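Local coordinates for protein phosphoserine aminotransferase SerC (Cytophaga hutchinsonii ATCC 33406, PDB 3FFR) that probably catalyses the pyridoxal phosphate-dependent transfer of an amino group between phosphoserine and 2-oxoglutarate in serine biosynthesis, at residues T224-P229 with Q239-P244; V64-S69 with L199-L204; Q79-K84 with D206-K211; E42-T47 with N248-G253. One frame throughout, in Å; residues are numbered along the deposited sequence.

Overall arrangement
The four contacts show how an edge of a large sheet gathers helices and loops. Contact 2 joins strands 62-67 and 200-205 at one border of the seven-stranded sheet. Contact 3, about 16 Å away between centres, pairs helices 70-81 and 206-217, each of which follows one of those strands. Contact 4 packs helices 39-55 and 246-262 on the face bearing F66; its centre is about 13 Å from that of contact 2 and about 27 Å from that of contact 3. Contact 1 closes a short excursion around helix 228-235, within the chain span bounded by contact 4. Contacts 1 and 2, and contact 3 through Q79, also touch the second subunit, so this region lies at the dimer interface.

Contact 1: T224-P229 with Q239-P244; sequences TYHTIP and QTPETP
H226 and E242 approach each other at about a right angle, and the imidazole donates from NE2 to OE1 of E242 over 2.8 Å. The bond is bent, with 143° at the hydrogen. The two planes stand 64° apart: OE1 lies off the plane of the imidazole, while NE2 comes from above that of the carboxylate. E242 presents this group by folding up, its CG lying between the backbone N and the carbonyl carbon (chi1 83°) and its chain bending again at chi2. Y225 meets the same oxygen with its ring edge, CD2 lying 3.9 Å from E242 OE1. Its CE2 also sits above the centre of the H226 ring, which covers one face of the imidazole. T224-T227 form a type I turn whose last residue, T227, N-caps helix 228-235; the 239-244 loop comes back past the turn after that helix. In the same loop T243 OG1 hydrogen-bonds the pyridoxal-lysine of the second subunit, as expected for fold-type I enzymes with active sites at the dimer interface. H226 ND1 is held by E72. An alanine in place of H226 would probably leave E242 OE1 without this donor and E72 without its imidazole partner. P241 fills in beside the pair, with CG 3.3 Å from Y225 O and 4.2 Å from H226 CD2, at the imidazole edge.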
loop_
_atom_site.group_PDB
_atom_site.type_symbol
_atom_site.label_atom_id
_atom_site.label_comp_id
_atom_site.label_asym_id
_atom_site.label_seq_id
_atom_site.Cartn_x
_atom_site.Cartn_y
_atom_site.Cartn_z
ATOM N N THR A 224 14.151 6.134 2.405
ATOM C CA THR A 224 13.883 7.031 1.277
ATOM C C THR A 224 12.545 7.737 1.470
ATOM O O THR A 224 12.478 8.709 2.229
ATOM C CB THR A 224 13.983 6.336 -0.106
ATOM O OG1 THR A 224 13.004 5.298 -0.232
ATOM C CG2 THR A 224 15.416 5.797 -0.380
ATOM N N TYR A 225 11.523 7.261 0.780
ATOM C CA TYR A 225 10.196 7.905 0.833
ATOM C C TYR A 225 9.517 7.793 2.171
ATOM O O TYR A 225 8.731 8.677 2.565
ATOM C CB TYR A 225 9.272 7.416 -0.328
ATOM C CG TYR A 225 8.770 6.014 -0.187
ATOM C CD1 TYR A 225 9.634 4.927 -0.227
ATOM C CD2 TYR A 225 7.436 5.770 0.012
ATOM C CE1 TYR A 225 9.173 3.632 -0.050
ATOM C CE2 TYR A 225 6.948 4.470 0.179
ATOM C CZ TYR A 225 7.825 3.409 0.166
ATOM O OH TYR A 225 7.361 2.135 0.363
ATOM N N HIS A 226 9.770 6.701 2.868
ATOM C CA HIS A 226 9.158 6.473 4.165
ATOM C C HIS A 226 10.085 6.592 5.360
ATOM O O HIS A 226 9.935 5.879 6.354
ATOM C CB HIS A 226 8.251 5.235 4.230
ATOM C CG HIS A 226 6.906 5.443 3.578
ATOM N ND1 HIS A 226 6.011 4.415 3.337
ATOM C CD2 HIS A 226 6.332 6.565 3.092
ATOM C CE1 HIS A 226 4.924 4.911 2.763
ATOM N NE2 HIS A 226 5.109 6.212 2.573
ATOM N N THR A 227 11.035 7.512 5.264
ATOM C CA THR A 227 11.736 7.922 6.461
ATOM C C THR A 227 10.717 8.707 7.266
ATOM O O THR A 227 9.767 9.281 6.715
ATOM C CB THR A 227 12.959 8.836 6.224
ATOM O OG1 THR A 227 12.540 10.152 5.771
ATOM C CG2 THR A 227 13.946 8.171 5.242
ATOM N N ILE A 228 10.918 8.758 8.587
ATOM C CA ILE A 228 10.043 9.573 9.416
ATOM C C ILE A 228 10.036 11.059 8.964
ATOM O O ILE A 228 8.974 11.648 8.809
ATOM C CB ILE A 228 10.344 9.401 10.929
ATOM C CG1 ILE A 228 9.794 8.031 11.377
ATOM C CG2 ILE A 228 9.658 10.513 11.768
ATOM C CD1 ILE A 228 10.258 7.638 12.777
ATOM N N PRO A 229 11.207 11.678 8.747
ATOM C CA PRO A 229 11.182 13.079 8.312
ATOM C C PRO A 229 10.455 13.314 7.005
ATOM O O PRO A 229 9.748 14.312 6.849
ATOM C CB PRO A 229 12.663 13.432 8.227
ATOM C CG PRO A 229 13.269 12.585 9.301
ATOM C CD PRO A 229 12.564 11.273 9.142
ATOM N N GLN A 239 -0.686 15.517 3.623
ATOM C CA GLN A 239 -0.303 14.696 2.472
ATOM C C GLN A 239 0.638 13.552 2.872
ATOM O O GLN A 239 1.087 13.456 4.008
ATOM C CB GLN A 239 0.387 15.579 1.419
ATOM C CG GLN A 239 -0.476 16.685 0.857
ATOM C CD GLN A 239 0.219 17.494 -0.233
ATOM O OE1 GLN A 239 1.192 17.050 -0.809
ATOM N NE2 GLN A 239 -0.289 18.668 -0.511
ATOM N N THR A 240 0.943 12.756 1.857
ATOM C CA THR A 240 1.900 11.625 1.930
ATOM C C THR A 240 2.981 11.826 0.896
ATOM O O THR A 240 2.788 12.533 -0.079
ATOM C CB THR A 240 1.198 10.284 1.698
ATOM O OG1 THR A 240 0.508 10.309 0.449
ATOM C CG2 THR A 240 0.155 10.002 2.845
ATOM N N PRO A 241 4.152 11.189 1.085
ATOM C CA PRO A 241 5.220 11.375 0.083
ATOM C C PRO A 241 4.888 10.855 -1.303
ATOM O O PRO A 241 5.139 11.527 -2.318
ATOM C CB PRO A 241 6.380 10.581 0.672
ATOM C CG PRO A 241 6.145 10.653 2.182
ATOM C CD PRO A 241 4.625 10.507 2.308
ATOM N N GLU A 242 4.339 9.665 -1.314
ATOM C CA GLU A 242 3.923 8.973 -2.537
ATOM C C GLU A 242 2.401 9.051 -2.727
ATOM O O GLU A 242 1.701 9.541 -1.844
ATOM C CB GLU A 242 4.364 7.509 -2.486
ATOM C CG GLU A 242 3.427 6.564 -1.713
ATOM C CD GLU A 242 3.455 6.657 -0.165
ATOM O OE1 GLU A 242 3.999 7.607 0.431
ATOM O OE2 GLU A 242 2.909 5.742 0.476
ATOM N N THR A 243 1.878 8.573 -3.867
ATOM C CA THR A 243 0.421 8.567 -4.050
ATOM C C THR A 243 -0.128 7.464 -3.130
ATOM O O THR A 243 0.221 6.294 -3.293
ATOM C CB THR A 243 -0.013 8.335 -5.496
ATOM O OG1 THR A 243 0.800 9.160 -6.367
ATOM C CG2 THR A 243 -1.532 8.649 -5.667
ATOM N N PRO A 244 -0.994 7.832 -2.185
ATOM C CA PRO A 244 -1.428 6.827 -1.232
ATOM C C PRO A 244 -2.744 6.163 -1.567
ATOM O O PRO A 244 -3.386 6.505 -2.548
ATOM C CB PRO A 244 -1.662 7.665 -0.001
ATOM C CG PRO A 244 -2.228 8.920 -0.528
ATOM C CD PRO A 244 -1.543 9.171 -1.847
#

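Contact 2: V64-S69 with L199-L204; sequences VLFLAS and LGVWIL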
loop_
_atom_site.group_PDB
_atom_site.type_symbol
_atom_site.label_atom_id
_atom_site.label_comp_id
_atom_site.label_asym_id
_atom_site.label_seq_id
_atom_site.Cartn_x
_atom_site.Cartn_y
_atom_site.Cartn_z
ATOM N N VAL A 64 0.257 11.157 13.562
ATOM C CA VAL A 64 -0.332 10.027 12.880
ATOM C C VAL A 64 0.269 9.994 11.488
ATOM O O VAL A 64 0.219 11.005 10.788
ATOM C CB VAL A 64 -1.872 10.199 12.739
ATOM C CG1 VAL A 64 -2.470 9.147 11.783
ATOM C CG2 VAL A 64 -2.582 10.137 14.070
ATOM N N LEU A 65 0.819 8.845 11.093
ATOM C CA LEU A 65 1.383 8.638 9.757
ATOM C C LEU A 65 0.726 7.454 9.060
ATOM O O LEU A 65 0.424 6.432 9.671
ATOM C CB LEU A 65 2.912 8.409 9.776
ATOM C CG LEU A 65 3.714 9.522 10.466
ATOM C CD1 LEU A 65 5.214 9.106 10.450
ATOM C CD2 LEU A 65 3.496 10.915 9.795
ATOM N N PHE A 66 0.494 7.639 7.768
ATOM C CA PHE A 66 -0.082 6.596 6.934
ATOM C C PHE A 66 0.938 5.891 6.028
ATOM O O PHE A 66 1.725 6.528 5.312
ATOM C CB PHE A 66 -1.205 7.131 6.057
ATOM C CG PHE A 66 -2.355 7.723 6.827
ATOM C CD1 PHE A 66 -3.087 6.969 7.739
ATOM C CD2 PHE A 66 -2.693 9.043 6.657
ATOM C CE1 PHE A 66 -4.150 7.526 8.440
ATOM C CE2 PHE A 66 -3.761 9.604 7.358
ATOM C CZ PHE A 66 -4.472 8.854 8.255
ATOM N N LEU A 67 0.897 4.564 6.112
ATOM C CA LEU A 67 1.752 3.652 5.332
ATOM C C LEU A 67 0.896 2.574 4.655
ATOM O O LEU A 67 -0.343 2.625 4.694
ATOM C CB LEU A 67 2.887 3.052 6.155
ATOM C CG LEU A 67 3.824 4.080 6.820
ATOM C CD1 LEU A 67 3.262 4.677 8.106
ATOM C CD2 LEU A 67 5.246 3.460 7.077
ATOM N N ALA A 68 1.541 1.573 4.060
ATOM C CA ALA A 68 0.783 0.603 3.227
ATOM C C ALA A 68 0.235 -0.567 4.009
ATOM O O ALA A 68 -0.763 -1.175 3.640
ATOM C CB ALA A 68 1.686 0.072 2.086
ATOM N N SER A 69 0.956 -0.933 5.072
ATOM C CA SER A 69 0.622 -2.130 5.868
ATOM C C SER A 69 1.313 -2.079 7.217
ATOM O O SER A 69 2.220 -1.265 7.427
ATOM C CB SER A 69 1.130 -3.405 5.118
ATOM O OG SER A 69 2.544 -3.375 4.941
ATOM N N LEU A 199 -3.955 -0.315 4.122
ATOM C CA LEU A 199 -3.514 0.880 4.857
ATOM C C LEU A 199 -3.009 0.552 6.257
ATOM O O LEU A 199 -3.707 -0.077 7.048
ATOM C CB LEU A 199 -4.664 1.933 4.954
ATOM C CG LEU A 199 -4.265 3.353 5.435
ATOM C CD1 LEU A 199 -3.365 4.073 4.353
ATOM C CD2 LEU A 199 -5.513 4.175 5.848
ATOM N N GLY A 200 -1.784 1.008 6.520
ATOM C CA GLY A 200 -1.160 0.950 7.827
ATOM C C GLY A 200 -1.144 2.321 8.456
ATOM O O GLY A 200 -1.078 3.350 7.759
ATOM N N VAL A 201 -1.254 2.336 9.784
ATOM C CA VAL A 201 -1.232 3.555 10.567
ATOM C C VAL A 201 -0.207 3.474 11.695
ATOM O O VAL A 201 -0.231 2.562 12.531
ATOM C CB VAL A 201 -2.640 3.879 11.163
ATOM C CG1 VAL A 201 -2.626 5.223 11.848
ATOM C CG2 VAL A 201 -3.749 3.898 10.033
ATOM N N TRP A 202 0.703 4.430 11.670
ATOM C CA TRP A 202 1.804 4.543 12.632
ATOM C C TRP A 202 1.608 5.800 13.462
ATOM O O TRP A 202 1.694 6.900 12.979
ATOM C CB TRP A 202 3.148 4.528 11.892
ATOM C CG TRP A 202 4.375 4.433 12.738
ATOM C CD1 TRP A 202 4.440 4.148 14.074
ATOM C CD2 TRP A 202 5.738 4.464 12.272
ATOM N NE1 TRP A 202 5.742 4.116 14.483
ATOM C CE2 TRP A 202 6.567 4.281 13.399
ATOM C CE3 TRP A 202 6.327 4.684 11.028
ATOM C CZ2 TRP A 202 7.972 4.293 13.320
ATOM C CZ3 TRP A 202 7.728 4.696 10.946
ATOM C CH2 TRP A 202 8.531 4.520 12.082
ATOM N N ILE A 203 1.315 5.577 14.730
ATOM C CA ILE A 203 1.138 6.640 15.708
ATOM C C ILE A 203 2.449 6.715 16.489
ATOM O O ILE A 203 2.926 5.708 17.031
ATOM C CB ILE A 203 -0.059 6.321 16.625
ATOM C CG1 ILE A 203 -1.373 6.419 15.804
ATOM C CG2 ILE A 203 -0.069 7.236 17.858
ATOM C CD1 ILE A 203 -2.581 5.929 16.551
ATOM N N LEU A 204 3.054 7.895 16.509
ATOM C CA LEU A 204 4.380 8.017 17.129
ATOM C C LEU A 204 4.595 9.374 17.736
ATOM O O LEU A 204 4.026 10.358 17.301
ATOM C CB LEU A 204 5.479 7.747 16.084
ATOM C CG LEU A 204 5.800 8.805 14.990
ATOM C CD1 LEU A 204 6.993 8.331 14.154
ATOM C CD2 LEU A 204 4.587 9.159 14.058
#
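The antiparallel pairing of V64-L67 with G200-L204 forms one border of the mixed seven-stranded sheet of the large domain of fold-type I pyridoxal phosphate enzymes, with 200-205 as the strand that runs against the rest. Four backbone bonds join the strands. L65 and W202 make one hydrogen-bonded pair, with W202 N to L65 O at 2.8 Å; L67 and G200 make the next, with L67 N to G200 O also at 2.8 Å. The non-hydrogen-bonded pairs V64-I203 and F66-V201 put their side chains on one face, toward helix 39-55. There F66 and V201 lie side by side pointing the same way, and V201 CG2 sits in the plane of the F66 ring at its edge, 3.9 Å from CD1. The V64 and V201 side chains cross obliquely, CG1 to CG1 at 3.9 Å. The other face carries L65, L67 and W202, under helices 70-81 and 228-235. L67 CD1 lies 3.8 Å from W202 CB, near the edge of the indole. L204, with CG between its backbone N and carbonyl carbon (chi1 74°), brings CD2 to 3.7 Å from L65 CD1, while its CD1 lies over the rim of the indole face. S69 N-caps helix 70-81 through E72 N, and the absence of a side chain at G200 lets the 68-69 chain pass close to the strand. The four bonds serve L65, L67, G200 and W202, while V201 and I203 bond on to strand 184-188; the side chains facing the helices are largely apolar, with the indole N-H paired to S184.

Contact 3: Q79-K84 with D206-K211; sequences QNCVEK and DRVIEK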
loop_
_atom_site.group_PDB
_atom_site.type_symbol
_atom_site.label_atom_id
_atom_site.label_comp_id
_atom_site.label_asym_id
_atom_site.label_seq_id
_atom_site.Cartn_x
_atom_site.Cartn_y
_atom_site.Cartn_z
ATOM N N GLN A 79 14.353 0.517 10.646
ATOM C CA GLN A 79 15.187 1.409 9.812
ATOM C C GLN A 79 15.364 2.800 10.335
ATOM O O GLN A 79 16.450 3.396 10.232
ATOM C CB GLN A 79 14.631 1.506 8.379
ATOM C CG GLN A 79 14.703 0.180 7.613
ATOM C CD GLN A 79 13.912 0.201 6.300
ATOM O OE1 GLN A 79 12.976 0.985 6.138
ATOM N NE2 GLN A 79 14.293 -0.662 5.358
ATOM N N ASN A 80 14.287 3.340 10.880
ATOM C CA ASN A 80 14.287 4.716 11.395
ATOM C C ASN A 80 14.769 4.903 12.811
ATOM O O ASN A 80 15.225 5.980 13.169
ATOM C CB ASN A 80 12.888 5.306 11.319
ATOM C CG ASN A 80 12.513 5.771 9.910
ATOM O OD1 ASN A 80 12.804 6.931 9.511
ATOM N ND2 ASN A 80 11.791 4.896 9.169
ATOM N N CYS A 81 14.730 3.834 13.602
ATOM C CA CYS A 81 14.928 3.988 15.028
ATOM C C CYS A 81 15.925 3.092 15.742
ATOM O O CYS A 81 16.127 3.234 16.932
ATOM C CB CYS A 81 13.594 3.856 15.753
ATOM S SG CYS A 81 12.269 4.963 15.149
ATOM N N VAL A 82 16.566 2.201 15.010
ATOM C CA VAL A 82 17.517 1.286 15.623
ATOM C C VAL A 82 18.854 1.312 14.915
ATOM O O VAL A 82 18.957 0.980 13.747
ATOM C CB VAL A 82 17.022 -0.198 15.633
ATOM C CG1 VAL A 82 18.057 -1.098 16.415
ATOM C CG2 VAL A 82 15.588 -0.326 16.239
ATOM N N GLU A 83 19.870 1.731 15.641
ATOM C CA GLU A 83 21.219 1.732 15.088
ATOM C C GLU A 83 21.823 0.336 15.192
ATOM O O GLU A 83 22.369 -0.202 14.214
ATOM C CB GLU A 83 22.133 2.733 15.817
ATOM C CG GLU A 83 23.500 2.843 15.137
ATOM C CD GLU A 83 24.379 3.943 15.734
ATOM O OE1 GLU A 83 23.966 4.565 16.715
ATOM O OE2 GLU A 83 25.477 4.180 15.212
ATOM N N LYS A 84 21.712 -0.251 16.370
ATOM C CA LYS A 84 22.353 -1.534 16.661
ATOM C C LYS A 84 21.467 -2.623 17.258
ATOM O O LYS A 84 21.440 -3.755 16.773
ATOM C CB LYS A 84 23.525 -1.280 17.621
ATOM C CG LYS A 84 24.564 -0.308 17.070
ATOM C CD LYS A 84 25.735 -0.084 17.989
ATOM C CE LYS A 84 26.731 0.860 17.342
ATOM N NZ LYS A 84 27.103 0.373 15.966
ATOM N N ASP A 206 7.216 12.437 19.763
ATOM C CA ASP A 206 8.388 13.305 19.588
ATOM C C ASP A 206 9.708 12.559 19.781
ATOM O O ASP A 206 10.697 12.847 19.106
ATOM C CB ASP A 206 8.337 14.513 20.569
ATOM C CG ASP A 206 8.301 14.094 22.097
ATOM O OD1 ASP A 206 7.448 13.298 22.590
ATOM O OD2 ASP A 206 9.152 14.635 22.856
ATOM N N ARG A 207 9.729 11.651 20.750
ATOM C CA ARG A 207 10.960 10.886 21.056
ATOM C C ARG A 207 11.360 9.982 19.868
ATOM O O ARG A 207 12.540 9.825 19.497
ATOM C CB ARG A 207 10.795 10.067 22.348
ATOM C CG ARG A 207 10.501 10.930 23.576
ATOM C CD ARG A 207 10.464 10.158 24.855
ATOM N NE ARG A 207 11.756 9.562 25.147
ATOM C CZ ARG A 207 12.002 8.251 25.204
ATOM N NH1 ARG A 207 11.051 7.354 25.051
ATOM N NH2 ARG A 207 13.232 7.840 25.456
ATOM N N VAL A 208 10.344 9.406 19.251
ATOM C CA VAL A 208 10.558 8.540 18.109
ATOM C C VAL A 208 11.104 9.368 16.930
ATOM O O VAL A 208 12.098 9.004 16.294
ATOM C CB VAL A 208 9.255 7.803 17.703
ATOM C CG1 VAL A 208 9.503 6.941 16.465
ATOM C CG2 VAL A 208 8.757 6.884 18.866
ATOM N N ILE A 209 10.459 10.503 16.692
ATOM C CA ILE A 209 10.833 11.425 15.599
ATOM C C ILE A 209 12.284 11.869 15.801
ATOM O O ILE A 209 13.114 11.829 14.899
ATOM C CB ILE A 209 9.870 12.641 15.555
ATOM C CG1 ILE A 209 8.447 12.162 15.118
ATOM C CG2 ILE A 209 10.402 13.732 14.598
ATOM C CD1 ILE A 209 7.315 13.119 15.498
ATOM N N GLU A 210 12.600 12.251 17.021
ATOM C CA GLU A 210 13.954 12.757 17.304
ATOM C C GLU A 210 15.014 11.694 17.132
ATOM O O GLU A 210 16.130 11.978 16.680
ATOM C CB GLU A 210 14.045 13.397 18.681
ATOM C CG GLU A 210 13.328 14.741 18.694
ATOM C CD GLU A 210 13.765 15.716 17.542
ATOM O OE1 GLU A 210 15.000 15.893 17.289
ATOM O OE2 GLU A 210 12.857 16.338 16.913
ATOM N N LYS A 211 14.664 10.460 17.445
ATOM C CA LYS A 211 15.644 9.373 17.281
ATOM C C LYS A 211 15.977 9.212 15.791
ATOM O O LYS A 211 17.137 9.048 15.412
ATOM C CB LYS A 211 15.143 8.044 17.897
ATOM C CG LYS A 211 16.070 6.842 17.636
ATOM C CD LYS A 211 17.442 6.955 18.321
ATOM C CE LYS A 211 18.342 5.748 18.031
ATOM N NZ LYS A 211 17.889 4.519 18.704
#
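The flat group that matters between C81 and K211 is the peptide carbonyl of C81, which the lysine meets from above its plane; no aromatic ring joins the two segments. K211 NZ donates to C81 O over 2.8 Å, standing 39° out of the carbonyl plane, with a C=O...N angle of 141°. The rest of the lysine chain follows the same oxygen, CE at 3.5 Å and CG at 3.7 Å from C81 O. Bends at chi2 and chi4 shape this path, the latter (-71°) turning NZ onto the carbonyl. Beside it, C81 SG lies 3.6 Å from V208 CG1, the apolar half of the contact. I228 of helix 228-235 touches both C81 and V208, and L163 and F165 of the central sheet touch C81 as well. The arrangement joins the end of helix 70-81 to the first turns of helix 206-217, two helices that follow the paired border strands 62-67 and 200-205. V82 is the first residue to leave helical geometry, so C81 O belongs to the closing turn of its helix. K211 has a second and stronger partner in E132, a salt bridge, and E132 in turn accepts from the backbone N of E83 and K84. An alanine at K211 would probably leave C81 O without this donor and E132 without its opposite charge. The ammonium thus bridges a helix C-terminal carbonyl and a carboxylate, both of which would be expected to favour its positive charge.

Contact 4: E42-T47 with N248-G253; sequences EEVYKT and NIFLLG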
loop_
_atom_site.group_PDB
_atom_site.type_symbol
_atom_site.label_atom_id
_atom_site.label_comp_id
_atom_site.label_asym_id
_atom_site.label_seq_id
_atom_site.Cartn_x
_atom_site.Cartn_y
_atom_site.Cartn_z
ATOM N N GLU A 42 -6.469 16.873 0.857
ATOM C CA GLU A 42 -5.971 17.359 2.147
ATOM C C GLU A 42 -7.077 17.310 3.204
ATOM O O GLU A 42 -6.843 16.992 4.368
ATOM C CB GLU A 42 -5.368 18.755 2.034
ATOM C CG GLU A 42 -4.091 18.735 1.283
ATOM C CD GLU A 42 -3.485 20.121 1.162
ATOM O OE1 GLU A 42 -4.034 21.051 1.755
ATOM O OE2 GLU A 42 -2.465 20.268 0.495
ATOM N N GLU A 43 -8.305 17.611 2.774
ATOM C CA GLU A 43 -9.461 17.569 3.682
ATOM C C GLU A 43 -9.781 16.129 4.128
ATOM O O GLU A 43 -10.100 15.859 5.295
ATOM C CB GLU A 43 -10.695 18.181 2.996
ATOM C CG GLU A 43 -10.605 19.675 2.809
ATOM C CD GLU A 43 -11.773 20.263 1.978
ATOM O OE1 GLU A 43 -12.767 19.534 1.718
ATOM O OE2 GLU A 43 -11.669 21.447 1.576
ATOM N N VAL A 44 -9.674 15.210 3.175
ATOM C CA VAL A 44 -9.932 13.780 3.428
ATOM C C VAL A 44 -8.891 13.251 4.418
ATOM O O VAL A 44 -9.201 12.606 5.434
ATOM C CB VAL A 44 -9.916 12.974 2.095
ATOM C CG1 VAL A 44 -9.888 11.429 2.272
ATOM C CG2 VAL A 44 -11.135 13.408 1.200
ATOM N N TYR A 45 -7.656 13.601 4.117
ATOM C CA TYR A 45 -6.520 13.199 4.960
ATOM C C TYR A 45 -6.768 13.703 6.375
ATOM O O TYR A 45 -6.718 12.941 7.345
ATOM C CB TYR A 45 -5.203 13.751 4.396
ATOM C CG TYR A 45 -3.997 13.452 5.233
ATOM C CD1 TYR A 45 -3.807 14.075 6.482
ATOM C CD2 TYR A 45 -3.043 12.554 4.797
ATOM C CE1 TYR A 45 -2.693 13.780 7.264
ATOM C CE2 TYR A 45 -1.909 12.264 5.554
ATOM C CZ TYR A 45 -1.744 12.859 6.787
ATOM O OH TYR A 45 -0.636 12.514 7.534
ATOM N N LYS A 46 -7.083 14.981 6.500
ATOM C CA LYS A 46 -7.190 15.613 7.820
ATOM C C LYS A 46 -8.315 15.037 8.621
ATOM O O LYS A 46 -8.218 14.887 9.840
ATOM C CB LYS A 46 -7.353 17.131 7.686
ATOM C CG LYS A 46 -7.180 17.875 8.972
ATOM C CD LYS A 46 -7.180 19.366 8.693
ATOM C CE LYS A 46 -6.774 20.163 9.936
ATOM N NZ LYS A 46 -7.707 19.998 11.073
ATOM N N THR A 47 -9.371 14.653 7.933
ATOM C CA THR A 47 -10.519 14.039 8.625
ATOM C C THR A 47 -10.095 12.742 9.314
ATOM O O THR A 47 -10.390 12.506 10.484
ATOM C CB THR A 47 -11.659 13.752 7.640
ATOM O OG1 THR A 47 -12.159 15.000 7.127
ATOM C CG2 THR A 47 -12.782 12.978 8.293
ATOM N N ASN A 248 -8.921 4.112 1.111
ATOM C CA ASN A 248 -8.904 3.708 2.514
ATOM C C ASN A 248 -8.768 4.874 3.482
ATOM O O ASN A 248 -9.289 4.824 4.586
ATOM C CB ASN A 248 -7.886 2.616 2.856
ATOM C CG ASN A 248 -8.474 1.229 2.781
ATOM O OD1 ASN A 248 -9.667 1.044 2.504
ATOM N ND2 ASN A 248 -7.620 0.213 3.029
ATOM N N ILE A 249 -8.023 5.904 3.102
ATOM C CA ILE A 249 -7.923 7.093 3.982
ATOM C C ILE A 249 -9.328 7.708 4.108
ATOM O O ILE A 249 -9.766 8.127 5.182
ATOM C CB ILE A 249 -6.864 8.105 3.469
ATOM C CG1 ILE A 249 -5.464 7.462 3.602
ATOM C CG2 ILE A 249 -6.917 9.409 4.294
ATOM C CD1 ILE A 249 -4.306 8.264 2.921
ATOM N N PHE A 250 -10.048 7.715 2.990
ATOM C CA PHE A 250 -11.427 8.224 2.965
ATOM C C PHE A 250 -12.325 7.378 3.857
ATOM O O PHE A 250 -13.047 7.872 4.743
ATOM C CB PHE A 250 -11.987 8.202 1.540
ATOM C CG PHE A 250 -13.403 8.687 1.430
ATOM C CD1 PHE A 250 -13.673 10.054 1.362
ATOM C CD2 PHE A 250 -14.453 7.798 1.338
ATOM C CE1 PHE A 250 -14.968 10.516 1.227
ATOM C CE2 PHE A 250 -15.755 8.262 1.211
ATOM C CZ PHE A 250 -16.002 9.624 1.159
ATOM N N LEU A 251 -12.272 6.076 3.632
ATOM C CA LEU A 251 -13.124 5.164 4.387
ATOM C C LEU A 251 -12.781 5.217 5.872
ATOM O O LEU A 251 -13.662 5.138 6.728
ATOM C CB LEU A 251 -13.003 3.721 3.875
ATOM C CG LEU A 251 -13.539 3.407 2.480
ATOM C CD1 LEU A 251 -13.172 1.944 2.163
ATOM C CD2 LEU A 251 -15.080 3.664 2.372
ATOM N N LEU A 252 -11.495 5.357 6.174
ATOM C CA LEU A 252 -11.066 5.419 7.578
ATOM C C LEU A 252 -11.649 6.647 8.308
ATOM O O LEU A 252 -12.087 6.578 9.464
ATOM C CB LEU A 252 -9.537 5.367 7.729
ATOM C CG LEU A 252 -8.990 5.238 9.159
ATOM C CD1 LEU A 252 -9.497 3.970 9.895
ATOM C CD2 LEU A 252 -7.442 5.293 9.140
ATOM N N GLY A 253 -11.646 7.775 7.633
ATOM C CA GLY A 253 -12.198 8.996 8.220
ATOM C C GLY A 253 -13.694 8.859 8.435
ATOM O O GLY A 253 -14.218 9.315 9.433
HETATM O O HOH W 1 -11.027 10.641 5.614
#
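Hydrocarbon contacts come first where V44 meets I249 and F250, between helices 39-55 and 246-262 of the large domain. The segment axes approach to 8.3 Å and diverge by 48° in direction. V44 CG1, anti to its backbone N (chi1 168°), presses against the opposite backbone, 3.6 Å from F250 CA. The same methyl lies near the plane of the F250 ring, at its edge, 4.1 Å from CD1. From the other helix I249 CG2 reaches back over the first, 3.9 Å from Y45 CA. The Y45 ring meets F66 of the sheet edge-to-face. T47 CG2 rests 4.0 Å from G253 CA, and a side chain on that glycine would crowd the methyl. The polar link is a single water that donates to both helices, with its oxygen 2.7 Å from V44 O and 2.8 Å from I249 O. I249 O also accepts the helical bond from G253 N. Within the first helix, T47 OG1 donates to E43 O over 2.9 Å, a bond that holds the threonine with its methyl facing G253. T47 N is the second donor on that oxygen, reaching it from the opposite face of its plane. With no direct hydrogen bond between the segments, cohesion rests on methyl groups set against backbone and neighbouring side chains, and on one water that gives two carbonyls a shared donor.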